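Local atomic coordinates of haloacid dehalogenase (Pseudomonas aeruginosa, PDB entry 3UMC), a protein that probably hydrolyses carbon–halogen bonds of L-2-haloacids, as a member of the haloacid dehalogenase-like hydrolase superfamily. Residues G144-M149 / C165-G170; A24-V29 / W137-S142. All coordinates share one frame; numbering follows the deposited sequence.

Interaction 1 of 2, residues G144-M149 / C165-G170; sequences GNTALM and CADLFG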
loop_
_atom_site.group_PDB
_atom_site.type_symbol
_atom_site.label_atom_id
_atom_site.label_comp_id
_atom_site.label_asym_id
_atom_site.label_seq_id
_atom_site.Cartn_x
_atom_site.Cartn_y
_atom_site.Cartn_z
ATOM N N GLY A 144 -0.238 1.866 -13.546
ATOM C CA GLY A 144 0.283 0.548 -13.254
ATOM C C GLY A 144 -0.541 -0.176 -12.208
ATOM O O GLY A 144 -0.896 0.429 -11.151
ATOM N N ASN A 145 -0.857 -1.446 -12.445
ATOM C CA ASN A 145 -1.558 -2.244 -11.444
ATOM C C ASN A 145 -0.631 -2.532 -10.258
ATOM O O ASN A 145 0.614 -2.527 -10.376
ATOM C CB ASN A 145 -2.083 -3.582 -12.002
ATOM C CG ASN A 145 -1.009 -4.343 -12.783
ATOM O OD1 ASN A 145 -0.503 -3.866 -13.819
ATOM N ND2 ASN A 145 -0.628 -5.494 -12.270
ATOM N N THR A 146 -1.274 -2.860 -9.149
ATOM C CA THR A 146 -0.614 -3.013 -7.880
ATOM C C THR A 146 0.586 -3.938 -7.996
ATOM O O THR A 146 1.669 -3.607 -7.594
ATOM C CB THR A 146 -1.659 -3.470 -6.826
ATOM O OG1 THR A 146 -2.641 -2.451 -6.638
ATOM C CG2 THR A 146 -0.998 -3.780 -5.511
ATOM N N ALA A 147 0.425 -5.072 -8.643
ATOM C CA ALA A 147 1.490 -6.088 -8.680
ATOM C C ALA A 147 2.702 -5.572 -9.488
ATOM O O ALA A 147 3.843 -5.757 -9.111
ATOM C CB ALA A 147 0.921 -7.409 -9.273
ATOM N N LEU A 148 2.432 -4.865 -10.580
ATOM C CA LEU A 148 3.485 -4.218 -11.402
ATOM C C LEU A 148 4.223 -3.148 -10.559
ATOM O O LEU A 148 5.444 -3.106 -10.514
ATOM C CB LEU A 148 2.833 -3.544 -12.642
ATOM C CG LEU A 148 3.763 -2.996 -13.740
ATOM C CD1 LEU A 148 3.023 -2.937 -15.113
ATOM C CD2 LEU A 148 4.311 -1.620 -13.389
HETATM N N MSE A 149 3.453 -2.349 -9.815
HETATM C CA MSE A 149 4.052 -1.286 -8.979
HETATM C C MSE A 149 4.837 -1.820 -7.792
HETATM O O MSE A 149 5.781 -1.163 -7.294
HETATM C CB MSE A 149 2.985 -0.320 -8.516
HETATM C CG MSE A 149 2.504 0.615 -9.556
HETATM SE SE MSE A 149 3.953 1.987 -9.927
HETATM C CE MSE A 149 4.156 1.318 -11.730
ATOM N N CYS A 165 -3.115 2.265 -6.749
ATOM C CA CYS A 165 -3.073 2.111 -8.182
ATOM C C CYS A 165 -4.489 1.971 -8.762
ATOM O O CYS A 165 -5.434 1.753 -8.058
ATOM C CB CYS A 165 -2.302 0.853 -8.511
ATOM S SG CYS A 165 -0.569 0.936 -7.883
ATOM N N ALA A 166 -4.554 2.052 -10.067
ATOM C CA ALA A 166 -5.747 2.128 -10.825
ATOM C C ALA A 166 -6.631 0.941 -10.572
ATOM O O ALA A 166 -7.864 1.091 -10.530
ATOM C CB ALA A 166 -5.401 2.226 -12.303
ATOM N N ASP A 167 -5.992 -0.221 -10.413
ATOM C CA ASP A 167 -6.746 -1.427 -10.142
ATOM C C ASP A 167 -7.362 -1.485 -8.755
ATOM O O ASP A 167 -8.099 -2.370 -8.535
ATOM C CB ASP A 167 -5.968 -2.707 -10.476
ATOM C CG ASP A 167 -4.768 -2.992 -9.552
ATOM O OD1 ASP A 167 -4.159 -2.070 -8.949
ATOM O OD2 ASP A 167 -4.457 -4.195 -9.406
ATOM N N LEU A 168 -7.083 -0.566 -7.818
ATOM C CA LEU A 168 -7.840 -0.527 -6.582
ATOM C C LEU A 168 -9.224 0.066 -6.891
ATOM O O LEU A 168 -10.185 -0.183 -6.200
ATOM C CB LEU A 168 -7.198 0.358 -5.490
ATOM C CG LEU A 168 -5.829 0.105 -4.919
ATOM C CD1 LEU A 168 -5.594 0.955 -3.628
ATOM C CD2 LEU A 168 -5.615 -1.371 -4.690
ATOM N N PHE A 169 -9.297 0.901 -7.914
ATOM C CA PHE A 169 -10.459 1.742 -8.145
ATOM C C PHE A 169 -11.208 1.341 -9.397
ATOM O O PHE A 169 -12.309 1.775 -9.608
ATOM C CB PHE A 169 -10.000 3.187 -8.288
ATOM C CG PHE A 169 -9.092 3.645 -7.180
ATOM C CD1 PHE A 169 -9.557 3.777 -5.895
ATOM C CD2 PHE A 169 -7.772 3.947 -7.431
ATOM C CE1 PHE A 169 -8.723 4.168 -4.889
ATOM C CE2 PHE A 169 -6.940 4.436 -6.408
ATOM C CZ PHE A 169 -7.405 4.508 -5.143
ATOM N N GLY A 170 -10.611 0.546 -10.257
ATOM C CA GLY A 170 -11.226 0.195 -11.532
ATOM C C GLY A 170 -11.323 1.345 -12.497
ATOM O O GLY A 170 -12.224 1.343 -13.358
HETATM O O HOH W 1 -2.184 -5.937 -9.479
HETATM O O HOH W 2 -2.503 -0.143 -5.210
#
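Asn145 and Asp167 bring their CA atoms to 5.4 Å where the N-terminal turn of helix 146-156, with Asn145 at the N-cap position, meets the short, weakly bonded helical turn 166-169. The polar join is made by Asp167, whose OD1 takes two bonds from Thr146. Thr146 OG1 lies 2.8 Å from Asp167 OD1 on the syn side, 17° out of the carboxylate plane, while Thr146 N reaches the same OD1 at 3.0 Å from well above that plane. A weak bond from this N to OD2 adds little. Thr146 OG1 stands beside its own backbone N (chi1 -64°), which lets one residue present both donors to one oxygen. Water 1 ties Asp167 OD2 to Asn145 ND2 and Ala147 N, and water 2 links Thr146 OG1 to Cys165 N; Asn145 OD1 turns instead to the backbone N of Asp86. Next to these polar contacts the side chain of Cys165 sets out toward 144-149, with CB against Gly144 O and SG 3.5 Å from CG of Met149 (a selenomethionine). Leu168 CD2 rests against Thr146 OG1 at 3.7 Å. The contact joins the helix start after strand 137-140 to the turn after strand 162-163 of the haloacid dehalogenase core, at the subunit interface, where Leu185 of the second subunit packs on Leu168 and Asp167. With Thr146 N and, through water, Ala147 N directed at it, the carboxylate occupies the amino end of a helix, where the helix dipole would probably favour its negative charge and the two Thr146 donors restrict its rotation.

Interaction 2 of 2, residues A24-V29 / W137-S142; sequences AILFDV and WLAALS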
loop_
_atom_site.group_PDB
_atom_site.type_symbol
_atom_site.label_atom_id
_atom_site.label_comp_id
_atom_site.label_asym_id
_atom_site.label_seq_id
_atom_site.Cartn_x
_atom_site.Cartn_y
_atom_site.Cartn_z
ATOM N N ALA A 24 0.009 14.188 2.983
ATOM C CA ALA A 24 0.359 13.094 2.107
ATOM C C ALA A 24 0.715 13.633 0.730
ATOM O O ALA A 24 0.133 14.599 0.258
ATOM C CB ALA A 24 -0.808 12.111 2.003
ATOM N N ILE A 25 1.668 12.992 0.076
ATOM C CA ILE A 25 2.020 13.312 -1.264
ATOM C C ILE A 25 1.804 12.054 -2.042
ATOM O O ILE A 25 2.400 10.980 -1.775
ATOM C CB ILE A 25 3.500 13.742 -1.422
ATOM C CG1 ILE A 25 3.846 14.884 -0.508
ATOM C CG2 ILE A 25 3.772 14.223 -2.813
ATOM C CD1 ILE A 25 5.299 15.266 -0.534
ATOM N N LEU A 26 0.970 12.193 -3.053
ATOM C CA LEU A 26 0.768 11.152 -4.032
ATOM C C LEU A 26 1.720 11.452 -5.190
ATOM O O LEU A 26 1.900 12.583 -5.601
ATOM C CB LEU A 26 -0.666 11.247 -4.567
ATOM C CG LEU A 26 -1.856 11.106 -3.618
ATOM C CD1 LEU A 26 -3.203 11.447 -4.382
ATOM C CD2 LEU A 26 -1.893 9.740 -3.099
ATOM N N PHE A 27 2.249 10.414 -5.768
ATOM C CA PHE A 27 3.114 10.553 -6.876
ATOM C C PHE A 27 2.666 9.728 -8.057
ATOM O O PHE A 27 2.470 8.565 -7.944
ATOM C CB PHE A 27 4.506 9.977 -6.511
ATOM C CG PHE A 27 5.252 10.764 -5.535
ATOM C CD1 PHE A 27 6.177 11.690 -5.949
ATOM C CD2 PHE A 27 5.072 10.554 -4.187
ATOM C CE1 PHE A 27 6.898 12.372 -5.080
ATOM C CE2 PHE A 27 5.820 11.281 -3.272
ATOM C CZ PHE A 27 6.718 12.158 -3.709
ATOM N N ASP A 28 2.671 10.342 -9.221
ATOM C CA ASP A 28 2.775 9.622 -10.480
ATOM C C ASP A 28 4.133 8.898 -10.559
ATOM O O ASP A 28 5.077 9.364 -9.954
ATOM C CB ASP A 28 2.608 10.640 -11.629
ATOM C CG ASP A 28 2.772 9.995 -12.991
ATOM O OD1 ASP A 28 1.972 9.117 -13.309
ATOM O OD2 ASP A 28 3.753 10.332 -13.706
ATOM N N VAL A 29 4.264 7.758 -11.269
ATOM C CA VAL A 29 5.508 6.985 -11.131
ATOM C C VAL A 29 6.271 6.884 -12.440
ATOM O O VAL A 29 7.462 7.249 -12.483
ATOM C CB VAL A 29 5.315 5.586 -10.562
ATOM C CG1 VAL A 29 6.613 4.958 -10.274
ATOM C CG2 VAL A 29 4.505 5.619 -9.246
ATOM N N TRP A 137 3.305 11.281 4.297
ATOM C CA TRP A 137 3.066 9.977 3.783
ATOM C C TRP A 137 3.345 10.050 2.293
ATOM O O TRP A 137 2.944 11.001 1.608
ATOM C CB TRP A 137 1.583 9.561 3.948
ATOM C CG TRP A 137 1.178 9.228 5.338
ATOM C CD1 TRP A 137 1.996 8.934 6.389
ATOM C CD2 TRP A 137 -0.157 9.120 5.831
ATOM N NE1 TRP A 137 1.240 8.651 7.503
ATOM C CE2 TRP A 137 -0.082 8.769 7.184
ATOM C CE3 TRP A 137 -1.408 9.237 5.246
ATOM C CZ2 TRP A 137 -1.214 8.579 7.970
ATOM C CZ3 TRP A 137 -2.534 9.085 6.040
ATOM C CH2 TRP A 137 -2.421 8.744 7.376
ATOM N N LEU A 138 3.923 9.012 1.781
ATOM C CA LEU A 138 4.197 8.918 0.337
ATOM C C LEU A 138 3.417 7.785 -0.247
ATOM O O LEU A 138 3.502 6.636 0.229
ATOM C CB LEU A 138 5.697 8.687 0.049
ATOM C CG LEU A 138 6.731 9.556 0.763
ATOM C CD1 LEU A 138 8.182 9.248 0.282
ATOM C CD2 LEU A 138 6.375 11.078 0.658
ATOM N N ALA A 139 2.673 8.071 -1.314
ATOM C CA ALA A 139 1.931 6.994 -1.991
ATOM C C ALA A 139 1.991 7.107 -3.501
ATOM O O ALA A 139 1.987 8.185 -4.046
ATOM C CB ALA A 139 0.459 6.985 -1.473
ATOM N N ALA A 140 2.117 5.962 -4.165
ATOM C CA ALA A 140 2.091 5.858 -5.574
ATOM C C ALA A 140 0.669 6.063 -6.035
ATOM O O ALA A 140 -0.253 5.471 -5.484
ATOM C CB ALA A 140 2.608 4.409 -6.058
ATOM N N LEU A 141 0.504 6.827 -7.104
ATOM C CA LEU A 141 -0.785 6.950 -7.791
ATOM C C LEU A 141 -0.585 6.665 -9.247
ATOM O O LEU A 141 -0.358 7.551 -10.014
ATOM C CB LEU A 141 -1.372 8.347 -7.596
ATOM C CG LEU A 141 -2.861 8.533 -7.916
ATOM C CD1 LEU A 141 -3.762 8.065 -6.720
ATOM C CD2 LEU A 141 -3.057 10.012 -8.217
ATOM N N SER A 142 -0.675 5.409 -9.621
ATOM C CA SER A 142 -0.247 4.956 -10.919
ATOM C C SER A 142 -1.347 4.225 -11.682
ATOM O O SER A 142 -2.192 3.531 -11.114
ATOM C CB SER A 142 0.899 3.973 -10.735
ATOM O OG SER A 142 1.452 3.623 -11.978
#
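Strands 24-27 and 137-140 pair in parallel, from Ala24 beside Trp137 to Phe27 beside Ala140; the axes of the two short strand segments approach to 4.7 Å, 21° from parallel. Four hydrogen bonds alternate along the pair, beginning with Ile25 N to Trp137 O at 2.8 Å. Ala139 uses both its N, to Ile25 O, and its O, from Phe27 N. The last bond joins the loop residue Leu141, through its N, to Phe27 O.

Packing is close on both faces in the middle of the pair. On one, Leu26 sends CD2 to Ala139 CB (4.0 Å) and CD1 to the branched end of Leu141, the two leucines crossing obliquely. On the other, the Phe27 ring meets Leu138 CD2 with its edge, CE2 lying 4.0 Å away, while Ile25 CG2 of its own strand sits 3.5 Å above one ring face, toward the rim. With CG1 anti to the backbone N (chi1 -172°), Val29 is left with CG2 to reach Ala140 CB at 3.9 Å. Trp137 CB still touches Ala24 CB, but its partly exposed indole leads away from 24-29 and packs on Asp151 of the second subunit.

Asp28 hydrogen-bonds to Thr32 OG1 and forms a salt bridge with Lys173, whose NZ also hydrogen-bonds to Leu141 O. It holds the position of the nucleophilic aspartate of haloacid dehalogenase-family enzymes, so this end of the sheet probably borders the active site. Both are inner strands of the Rossmann-like core: strand 193-197 bonds to the other edge of 24-27, helix 125-132 packs on Ile25, Phe27 and Leu138, and helix 176-186 lies against Ala24 and Leu141.

From the N terminus, strand 24-27 is laid down first, and the chain runs through 107 mostly helical residues before 137-142 returns beside it as interaction 2. Directly afterwards the chain enters helix 146-156, passes strand 162-163, and folds back at 165-170 to close the much shorter loop of interaction 1. The two contacts are therefore in series, neither nesting nor crossing. They meet at the carboxyl ends of the strands: Ala166 N lies 3.0 Å from Ser142 O, a probable hydrogen bond, and the selenium of Met149 packs on Val29 CG2. Together they join the central sheet to the helix start and helical turn that follow strands 137-140 and 162-163.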